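Local coordinates for bifunctional purine biosynthetic protein ADE5,7 (Cryptococcus neoformans var. grubii serotype A, PDB 7LVO) that catalyses, through this GAR synthetase half, the ATP-dependent joining of phosphoribosylamine to glycine in purine biosynthesis, its other half making aminoimidazole ribonucleotide, at residues E99-E104 / G123-V128; L108-P113 / E356-C361; A212-V217 / V230-Y235. All coordinates share one frame; numbering follows the deposited sequence.

In the fold
From the N terminus, the chain enters contact 1 at 99-104 on helix 95-104, passes through strand 108-111, which opens contact 2, and closes contact 1 at 123-128. Contacts 1 and 2 therefore cross, and they touch through Phe125 and Val109. The chain runs out into the ATP-grasp region, where contact 3 closes a short loop from 212-217 to 230-235, about 35 Å from contact 2, centre to centre. That loop lies within the long excursion that ends when 356-361 returns to strand 108-111. Contact 1 joins helix 95-104 to helix 121-126 and the turn after it, contact 2 ties the N domain to the ATP-grasp region, and contact 3 packs a helix on an ATP-grasp strand.

Contact 1 (E99-E104 / G123-V128); sequences EWAQKE and GAFKKV
Ala101 meets Phe125 edge-on: its methyl CB lies in the plane of the phenyl ring, 3.6 Å from CE1. The approach is nearly central on that carbon, since CB is 4.4 Å from Phe125 CD1 and 4.5 Å from Phe125 CZ, so the ring points one C-H at the methyl and offers it neither face. Phe125 reaches across because its CG stands anti to the carbonyl carbon (chi1 -78°), which carries the ring forward although the CB itself is not aimed at the neighbouring helix.

The contact joins helix 95-104 and helix 121-126, with the turn that follows the latter, in the Rossmann-like N domain. Helix 95-104 leads into strand 108-111, and helix 121-126 comes after that strand in the chain. The Phe125 ring fills the space between the helices and the sheet, touching Ile97 and Val98 on the first helix and Val109 on the strand. Ala101 also rests on Ile130.

Nearer the surface the second pair takes over. Gln102 stretches out fully, with CG anti to the backbone N (chi1 -173°), and its side chain passes Val128 at a slant. Amide oxygen OE1 makes the nearest approach, 3.7 Å from Val128 CG1, while Gln102 CD is 4.1 Å from the same methyl. This is polar-against-apolar contact and no hydrogen bond crosses between the segments. Val128 N donates a backbone hydrogen bond to Phe125 O (3.1 Å), and the Val128 side chain also packs on Val98.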
loop_
_atom_site.group_PDB
_atom_site.type_symbol
_atom_site.label_atom_id
_atom_site.label_comp_id
_atom_site.label_asym_id
_atom_site.label_seq_id
_atom_site.Cartn_x
_atom_site.Cartn_y
_atom_site.Cartn_z
ATOM N N GLU A 99 -2.748 18.057 -17.478
ATOM C CA GLU A 99 -2.474 19.361 -18.076
ATOM C C GLU A 99 -1.701 20.253 -17.114
ATOM O O GLU A 99 -0.796 20.987 -17.527
ATOM C CB GLU A 99 -3.784 20.028 -18.495
ATOM C CG GLU A 99 -3.609 21.364 -19.190
ATOM C CD GLU A 99 -4.926 21.948 -19.662
ATOM O OE1 GLU A 99 -5.972 21.283 -19.488
ATOM O OE2 GLU A 99 -4.916 23.072 -20.207
ATOM N N TRP A 100 -2.035 20.197 -15.823
ATOM C CA TRP A 100 -1.273 20.946 -14.830
ATOM C C TRP A 100 0.185 20.494 -14.812
ATOM O O TRP A 100 1.105 21.315 -14.880
ATOM C CB TRP A 100 -1.909 20.773 -13.448
ATOM C CG TRP A 100 -1.301 21.635 -12.390
ATOM C CD1 TRP A 100 -1.736 22.860 -11.985
ATOM C CD2 TRP A 100 -0.145 21.341 -11.594
ATOM N NE1 TRP A 100 -0.928 23.347 -10.992
ATOM C CE2 TRP A 100 0.054 22.434 -10.729
ATOM C CE3 TRP A 100 0.732 20.258 -11.523
ATOM C CZ2 TRP A 100 1.099 22.480 -9.810
ATOM C CZ3 TRP A 100 1.770 20.305 -10.611
ATOM C CH2 TRP A 100 1.947 21.406 -9.769
ATOM N N ALA A 101 0.415 19.182 -14.714
ATOM C CA ALA A 101 1.781 18.678 -14.668
ATOM C C ALA A 101 2.567 19.093 -15.909
ATOM O O ALA A 101 3.741 19.467 -15.813
ATOM C CB ALA A 101 1.776 17.158 -14.531
ATOM N N GLN A 102 1.931 19.047 -17.080
ATOM C CA GLN A 102 2.622 19.417 -18.312
ATOM C C GLN A 102 3.076 20.868 -18.277
ATOM O O GLN A 102 4.213 21.180 -18.654
ATOM C CB GLN A 102 1.708 19.170 -19.513
ATOM C CG GLN A 102 2.384 19.350 -20.855
ATOM C CD GLN A 102 1.469 19.016 -22.019
ATOM O OE1 GLN A 102 0.277 18.769 -21.838
ATOM N NE2 GLN A 102 2.027 19.004 -23.227
ATOM N N LYS A 103 2.204 21.774 -17.829
ATOM C CA LYS A 103 2.564 23.184 -17.765
ATOM C C LYS A 103 3.598 23.474 -16.684
ATOM O O LYS A 103 4.298 24.488 -16.770
ATOM C CB LYS A 103 1.315 24.033 -17.520
ATOM C CG LYS A 103 0.262 23.938 -18.618
ATOM C CD LYS A 103 0.788 24.467 -19.948
ATOM C CE LYS A 103 -0.305 24.494 -21.010
ATOM N NZ LYS A 103 -0.856 23.138 -21.294
ATOM N N GLU A 104 3.714 22.611 -15.676
ATOM C CA GLU A 104 4.653 22.811 -14.581
ATOM C C GLU A 104 5.964 22.066 -14.783
ATOM O O GLU A 104 6.833 22.120 -13.906
ATOM C CB GLU A 104 4.015 22.376 -13.256
ATOM C CG GLU A 104 2.727 23.107 -12.919
ATOM C CD GLU A 104 2.964 24.544 -12.489
ATOM O OE1 GLU A 104 4.126 24.905 -12.198
ATOM O OE2 GLU A 104 1.981 25.312 -12.427
ATOM N N GLY A 123 -0.928 5.690 -18.298
ATOM C CA GLY A 123 -1.097 5.978 -19.708
ATOM C C GLY A 123 -1.393 7.433 -19.986
ATOM O O GLY A 123 -0.943 7.975 -21.007
ATOM N N ALA A 124 -2.141 8.087 -19.091
ATOM C CA ALA A 124 -2.455 9.496 -19.279
ATOM C C ALA A 124 -1.189 10.348 -19.279
ATOM O O ALA A 124 -1.012 11.220 -20.138
ATOM C CB ALA A 124 -3.417 9.961 -18.184
ATOM N N PHE A 125 -0.296 10.116 -18.313
ATOM C CA PHE A 125 0.946 10.881 -18.272
ATOM C C PHE A 125 1.913 10.431 -19.363
ATOM O O PHE A 125 2.735 11.229 -19.832
ATOM C CB PHE A 125 1.600 10.756 -16.900
ATOM C CG PHE A 125 0.957 11.612 -15.841
ATOM C CD1 PHE A 125 1.229 12.966 -15.771
ATOM C CD2 PHE A 125 0.090 11.059 -14.913
ATOM C CE1 PHE A 125 0.641 13.754 -14.802
ATOM C CE2 PHE A 125 -0.496 11.837 -13.935
ATOM C CZ PHE A 125 -0.226 13.188 -13.885
ATOM N N LYS A 126 1.821 9.167 -19.785
ATOM C CA LYS A 126 2.683 8.686 -20.861
ATOM C C LYS A 126 2.433 9.454 -22.149
ATOM O O LYS A 126 3.368 9.719 -22.913
ATOM C CB LYS A 126 2.457 7.194 -21.083
ATOM C CG LYS A 126 3.396 6.563 -22.118
ATOM C CD LYS A 126 3.158 5.068 -22.238
ATOM C CE LYS A 126 4.153 4.417 -23.190
ATOM N NZ LYS A 126 4.005 4.917 -24.591
ATOM N N LYS A 127 1.178 9.842 -22.394
ATOM C CA LYS A 127 0.827 10.559 -23.614
ATOM C C LYS A 127 1.414 11.962 -23.660
ATOM O O LYS A 127 1.411 12.577 -24.733
ATOM C CB LYS A 127 -0.695 10.630 -23.761
ATOM C CG LYS A 127 -1.356 9.282 -23.946
ATOM C CD LYS A 127 -2.874 9.387 -23.893
ATOM C CE LYS A 127 -3.531 8.021 -24.048
ATOM N NZ LYS A 127 -5.018 8.104 -23.972
ATOM N N VAL A 128 1.918 12.476 -22.540
ATOM C CA VAL A 128 2.567 13.780 -22.495
ATOM C C VAL A 128 4.045 13.662 -22.149
ATOM O O VAL A 128 4.698 14.676 -21.880
ATOM C CB VAL A 128 1.856 14.725 -21.511
ATOM C CG1 VAL A 128 0.475 15.087 -22.037
ATOM C CG2 VAL A 128 1.755 14.084 -20.130
#

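Contact 2 (L108-P113 / E356-C361); sequences LVVPGP and EVLLAC
Leu358 starts its contact with Leu108 at the very base of the side chain: its CB lies 4.1 Å from Leu108 CD2. One bond further, Leu358 CG, anti to the carbonyl carbon (chi1 -60°), turns away from that methyl, to 5.0 Å from Leu108 CD2, and the two leucines cross at about a right angle. At the tip the CD1 branch is the one that reaches Val110: Leu358 CD1 comes to 4.1 Å from Val110 CG2, again with the side chains roughly perpendicular.

Strand 108-111 belongs to the parallel sheet of the Rossmann-like N domain, and helix 354-362 falls in the ATP-grasp region, so the leucine bridges two parts of the enzyme that are far apart in sequence. The short helix and strand axes pass 10.3 Å apart at 97°. Leu108 and Val110, two residues apart on the strand, both point at the helix, while Val109 between them packs on Leu41 and Leu43.

Leu359 completes the patch. With CG anti to the carbonyl carbon (chi1 -77°), it brings CD2 to 4.1 Å from Leu108 CD2, sliding past that side chain in the opposite direction. Phe246 and Phe133 also press on Leu358, and Leu38 meets Leu359.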
loop_
_atom_site.group_PDB
_atom_site.type_symbol
_atom_site.label_atom_id
_atom_site.label_comp_id
_atom_site.label_asym_id
_atom_site.label_seq_id
_atom_site.Cartn_x
_atom_site.Cartn_y
_atom_site.Cartn_z
ATOM N N LEU A 108 8.417 13.686 -12.723
ATOM C CA LEU A 108 8.044 12.357 -12.256
ATOM C C LEU A 108 6.745 12.446 -11.468
ATOM O O LEU A 108 6.549 13.382 -10.696
ATOM C CB LEU A 108 9.148 11.748 -11.380
ATOM C CG LEU A 108 8.856 10.374 -10.775
ATOM C CD1 LEU A 108 8.792 9.311 -11.855
ATOM C CD2 LEU A 108 9.895 10.023 -9.718
ATOM N N VAL A 109 5.875 11.461 -11.668
ATOM C CA VAL A 109 4.605 11.349 -10.962
ATOM C C VAL A 109 4.604 10.028 -10.206
ATOM O O VAL A 109 4.909 8.974 -10.785
ATOM C CB VAL A 109 3.406 11.426 -11.922
ATOM C CG1 VAL A 109 2.099 11.262 -11.162
ATOM C CG2 VAL A 109 3.420 12.734 -12.686
ATOM N N VAL A 110 4.282 10.088 -8.915
ATOM C CA VAL A 110 4.225 8.907 -8.063
ATOM C C VAL A 110 2.799 8.745 -7.542
ATOM O O VAL A 110 2.447 9.343 -6.514
ATOM C CB VAL A 110 5.227 9.006 -6.902
ATOM C CG1 VAL A 110 5.216 7.728 -6.068
ATOM C CG2 VAL A 110 6.621 9.308 -7.424
ATOM N N PRO A 111 1.943 7.981 -8.222
ATOM C CA PRO A 111 0.597 7.733 -7.686
ATOM C C PRO A 111 0.660 6.847 -6.449
ATOM O O PRO A 111 1.343 5.817 -6.433
ATOM C CB PRO A 111 -0.133 7.039 -8.842
ATOM C CG PRO A 111 0.685 7.372 -10.079
ATOM C CD PRO A 111 2.106 7.452 -9.586
ATOM N N GLY A 112 -0.069 7.250 -5.412
ATOM C CA GLY A 112 -0.119 6.491 -4.183
ATOM C C GLY A 112 -1.301 5.545 -4.119
ATOM O O GLY A 112 -1.144 4.329 -3.988
ATOM N N PRO A 113 -2.511 6.089 -4.206
ATOM C CA PRO A 113 -3.708 5.244 -4.110
ATOM C C PRO A 113 -3.797 4.250 -5.263
ATOM O O PRO A 113 -3.083 4.326 -6.270
ATOM C CB PRO A 113 -4.867 6.248 -4.146
ATOM C CG PRO A 113 -4.255 7.564 -3.747
ATOM C CD PRO A 113 -2.843 7.524 -4.276
ATOM N N GLU A 356 16.431 8.903 -6.449
ATOM C CA GLU A 356 17.243 8.162 -7.404
ATOM C C GLU A 356 16.694 6.757 -7.607
ATOM O O GLU A 356 16.705 6.232 -8.727
ATOM C CB GLU A 356 18.696 8.109 -6.926
ATOM C CG GLU A 356 19.649 7.484 -7.931
ATOM C CD GLU A 356 19.721 8.274 -9.220
ATOM O OE1 GLU A 356 20.049 9.480 -9.165
ATOM O OE2 GLU A 356 19.427 7.691 -10.283
ATOM N N VAL A 357 16.196 6.136 -6.533
ATOM C CA VAL A 357 15.639 4.793 -6.642
ATOM C C VAL A 357 14.404 4.800 -7.541
ATOM O O VAL A 357 14.243 3.943 -8.414
ATOM C CB VAL A 357 15.315 4.238 -5.243
ATOM C CG1 VAL A 357 14.544 2.928 -5.355
ATOM C CG2 VAL A 357 16.593 4.057 -4.441
ATOM N N LEU A 358 13.520 5.780 -7.348
ATOM C CA LEU A 358 12.286 5.814 -8.126
ATOM C C LEU A 358 12.568 6.069 -9.603
ATOM O O LEU A 358 11.910 5.494 -10.472
ATOM C CB LEU A 358 11.345 6.880 -7.561
ATOM C CG LEU A 358 10.915 6.711 -6.104
ATOM C CD1 LEU A 358 10.028 7.887 -5.695
ATOM C CD2 LEU A 358 10.167 5.395 -5.910
ATOM N N LEU A 359 13.535 6.935 -9.906
ATOM C CA LEU A 359 13.859 7.220 -11.297
ATOM C C LEU A 359 14.576 6.044 -11.939
ATOM O O LEU A 359 14.339 5.732 -13.111
ATOM C CB LEU A 359 14.709 8.480 -11.402
ATOM C CG LEU A 359 13.974 9.809 -11.248
ATOM C CD1 LEU A 359 14.979 10.959 -11.211
ATOM C CD2 LEU A 359 12.965 10.020 -12.362
ATOM N N ALA A 360 15.451 5.374 -11.186
ATOM C CA ALA A 360 16.100 4.178 -11.714
ATOM C C ALA A 360 15.074 3.131 -12.129
ATOM O O ALA A 360 15.331 2.333 -13.037
ATOM C CB ALA A 360 17.064 3.602 -10.676
ATOM N N CYS A 361 13.913 3.108 -11.468
ATOM C CA CYS A 361 12.873 2.157 -11.841
ATOM C C CYS A 361 12.230 2.538 -13.172
ATOM O O CYS A 361 12.085 1.698 -14.068
ATOM C CB CYS A 361 11.822 2.080 -10.731
ATOM S SG CYS A 361 12.381 1.202 -9.258
#

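Contact 3 (A212-V217 / V230-Y235); sequences AALKSV and VVVEEY
Beside Leu214, which carries the contact with Val230 and Val232, the shortest polar bond joins Ser216 OG to Ala213 O at 2.9 Å, within the helix. The hydroxyl donates from above the carbonyl plane, 48° out of it, with a C=O...OG angle of 99°, and so does not lie on a lone pair. It gets there because OG sits between the backbone N and the carbonyl carbon (chi1 58°), folded back over the preceding turn.

Across the contact everything is apolar. Leu214 does not aim its CB at the strand, but with CG anti to the carbonyl carbon (chi1 -69°) the end of the side chain comes nearer. It sends a single methyl, CD2, to the strand, where it rests against two others: 4.3 Å to Val232 CG2 and 4.5 Å to Val230 CG2. The two valine methyls are themselves about as far apart, so the three mark out a nearly equilateral triangle.

Helix 207-218 and helix 171-179 both pack here on the antiparallel sheet of the ATP-grasp region. Leu214 also touches Ala174, Ile178 and Ile190, while Val232 meets Tyr177. Val231 and Glu233 turn to the other side of strand 229-234, where the Glu233 carboxylate makes salt bridges with Lys150 and Lys191. Both segments fall in a range predicted to bind ATP, though none of the atoms meeting here is polar. With only methyl groups touching and no hydrogen bond between the segments, dispersion and the exclusion of water act alone between them and, being undirected, give no hydrogen-bonded register between helix and strand.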
loop_
_atom_site.group_PDB
_atom_site.type_symbol
_atom_site.label_atom_id
_atom_site.label_comp_id
_atom_site.label_asym_id
_atom_site.label_seq_id
_atom_site.Cartn_x
_atom_site.Cartn_y
_atom_site.Cartn_z
ATOM N N ALA A 212 -25.316 -16.365 0.922
ATOM C CA ALA A 212 -25.781 -14.993 1.095
ATOM C C ALA A 212 -24.751 -13.997 0.580
ATOM O O ALA A 212 -25.108 -12.997 -0.058
ATOM C CB ALA A 212 -26.099 -14.728 2.565
ATOM N N ALA A 213 -23.466 -14.254 0.844
ATOM C CA ALA A 213 -22.415 -13.367 0.365
ATOM C C ALA A 213 -22.303 -13.370 -1.155
ATOM O O ALA A 213 -21.814 -12.390 -1.727
ATOM C CB ALA A 213 -21.073 -13.756 0.988
ATOM N N LEU A 214 -22.743 -14.439 -1.818
ATOM C CA LEU A 214 -22.717 -14.467 -3.277
ATOM C C LEU A 214 -23.849 -13.638 -3.873
ATOM O O LEU A 214 -23.660 -12.966 -4.892
ATOM C CB LEU A 214 -22.793 -15.908 -3.784
ATOM C CG LEU A 214 -21.571 -16.791 -3.529
ATOM C CD1 LEU A 214 -21.784 -18.177 -4.121
ATOM C CD2 LEU A 214 -20.316 -16.147 -4.100
ATOM N N LYS A 215 -25.033 -13.677 -3.255
ATOM C CA LYS A 215 -26.148 -12.879 -3.754
ATOM C C LYS A 215 -25.948 -11.396 -3.474
ATOM O O LYS A 215 -26.436 -10.552 -4.234
ATOM C CB LYS A 215 -27.463 -13.363 -3.142
ATOM C CG LYS A 215 -28.653 -12.463 -3.440
ATOM C CD LYS A 215 -29.961 -13.099 -3.001
ATOM C CE LYS A 215 -30.274 -14.340 -3.821
ATOM N NZ LYS A 215 -31.571 -14.956 -3.428
ATOM N N SER A 216 -25.238 -11.058 -2.395
ATOM C CA SER A 216 -25.000 -9.658 -2.072
ATOM C C SER A 216 -23.992 -9.010 -3.012
ATOM O O SER A 216 -23.958 -7.779 -3.109
ATOM C CB SER A 216 -24.516 -9.529 -0.627
ATOM O OG SER A 216 -23.337 -10.289 -0.413
ATOM N N VAL A 217 -23.175 -9.806 -3.704
ATOM C CA VAL A 217 -22.176 -9.276 -4.615
ATOM C C VAL A 217 -22.535 -9.505 -6.077
ATOM O O VAL A 217 -22.170 -8.682 -6.925
ATOM C CB VAL A 217 -20.788 -9.875 -4.297
ATOM C CG1 VAL A 217 -19.736 -9.313 -5.236
ATOM C CG2 VAL A 217 -20.416 -9.622 -2.844
ATOM N N VAL A 230 -16.354 -12.396 -9.520
ATOM C CA VAL A 230 -16.146 -12.781 -8.132
ATOM C C VAL A 230 -15.147 -13.928 -8.080
ATOM O O VAL A 230 -15.172 -14.827 -8.930
ATOM C CB VAL A 230 -17.474 -13.179 -7.451
ATOM C CG1 VAL A 230 -18.088 -14.388 -8.138
ATOM C CG2 VAL A 230 -17.251 -13.460 -5.970
ATOM N N VAL A 231 -14.271 -13.895 -7.081
ATOM C CA VAL A 231 -13.295 -14.948 -6.840
ATOM C C VAL A 231 -13.702 -15.696 -5.577
ATOM O O VAL A 231 -13.930 -15.080 -4.529
ATOM C CB VAL A 231 -11.873 -14.376 -6.699
ATOM C CG1 VAL A 231 -10.921 -15.449 -6.188
ATOM C CG2 VAL A 231 -11.388 -13.811 -8.023
ATOM N N VAL A 232 -13.791 -17.020 -5.679
ATOM C CA VAL A 232 -14.062 -17.895 -4.547
ATOM C C VAL A 232 -12.823 -18.753 -4.341
ATOM O O VAL A 232 -12.462 -19.548 -5.220
ATOM C CB VAL A 232 -15.305 -18.767 -4.781
ATOM C CG1 VAL A 232 -15.584 -19.632 -3.568
ATOM C CG2 VAL A 232 -16.508 -17.894 -5.116
ATOM N N GLU A 233 -12.175 -18.594 -3.187
ATOM C CA GLU A 233 -10.914 -19.276 -2.928
ATOM C C GLU A 233 -10.893 -19.815 -1.508
ATOM O O GLU A 233 -11.683 -19.409 -0.651
ATOM C CB GLU A 233 -9.717 -18.343 -3.152
ATOM C CG GLU A 233 -9.680 -17.153 -2.222
ATOM C CD GLU A 233 -8.492 -16.247 -2.485
ATOM O OE1 GLU A 233 -8.090 -16.129 -3.658
ATOM O OE2 GLU A 233 -7.965 -15.663 -1.512
ATOM N N GLU A 234 -9.965 -20.737 -1.268
ATOM C CA GLU A 234 -9.876 -21.400 0.025
ATOM C C GLU A 234 -9.420 -20.431 1.108
ATOM O O GLU A 234 -8.520 -19.611 0.899
ATOM C CB GLU A 234 -8.907 -22.582 -0.056
ATOM C CG GLU A 234 -8.819 -23.406 1.219
ATOM C CD GLU A 234 -7.926 -24.624 1.068
ATOM O OE1 GLU A 234 -7.347 -24.808 -0.021
ATOM O OE2 GLU A 234 -7.801 -25.394 2.039
ATOM N N TYR A 235 -10.052 -20.530 2.274
ATOM C CA TYR A 235 -9.646 -19.757 3.440
ATOM C C TYR A 235 -8.404 -20.396 4.050
ATOM O O TYR A 235 -8.438 -21.564 4.458
ATOM C CB TYR A 235 -10.783 -19.694 4.459
ATOM C CG TYR A 235 -10.413 -19.026 5.763
ATOM C CD1 TYR A 235 -10.537 -17.653 5.925
ATOM C CD2 TYR A 235 -9.945 -19.771 6.837
ATOM C CE1 TYR A 235 -10.204 -17.041 7.117
ATOM C CE2 TYR A 235 -9.607 -19.167 8.035
ATOM C CZ TYR A 235 -9.738 -17.803 8.170
ATOM O OH TYR A 235 -9.403 -17.199 9.363
#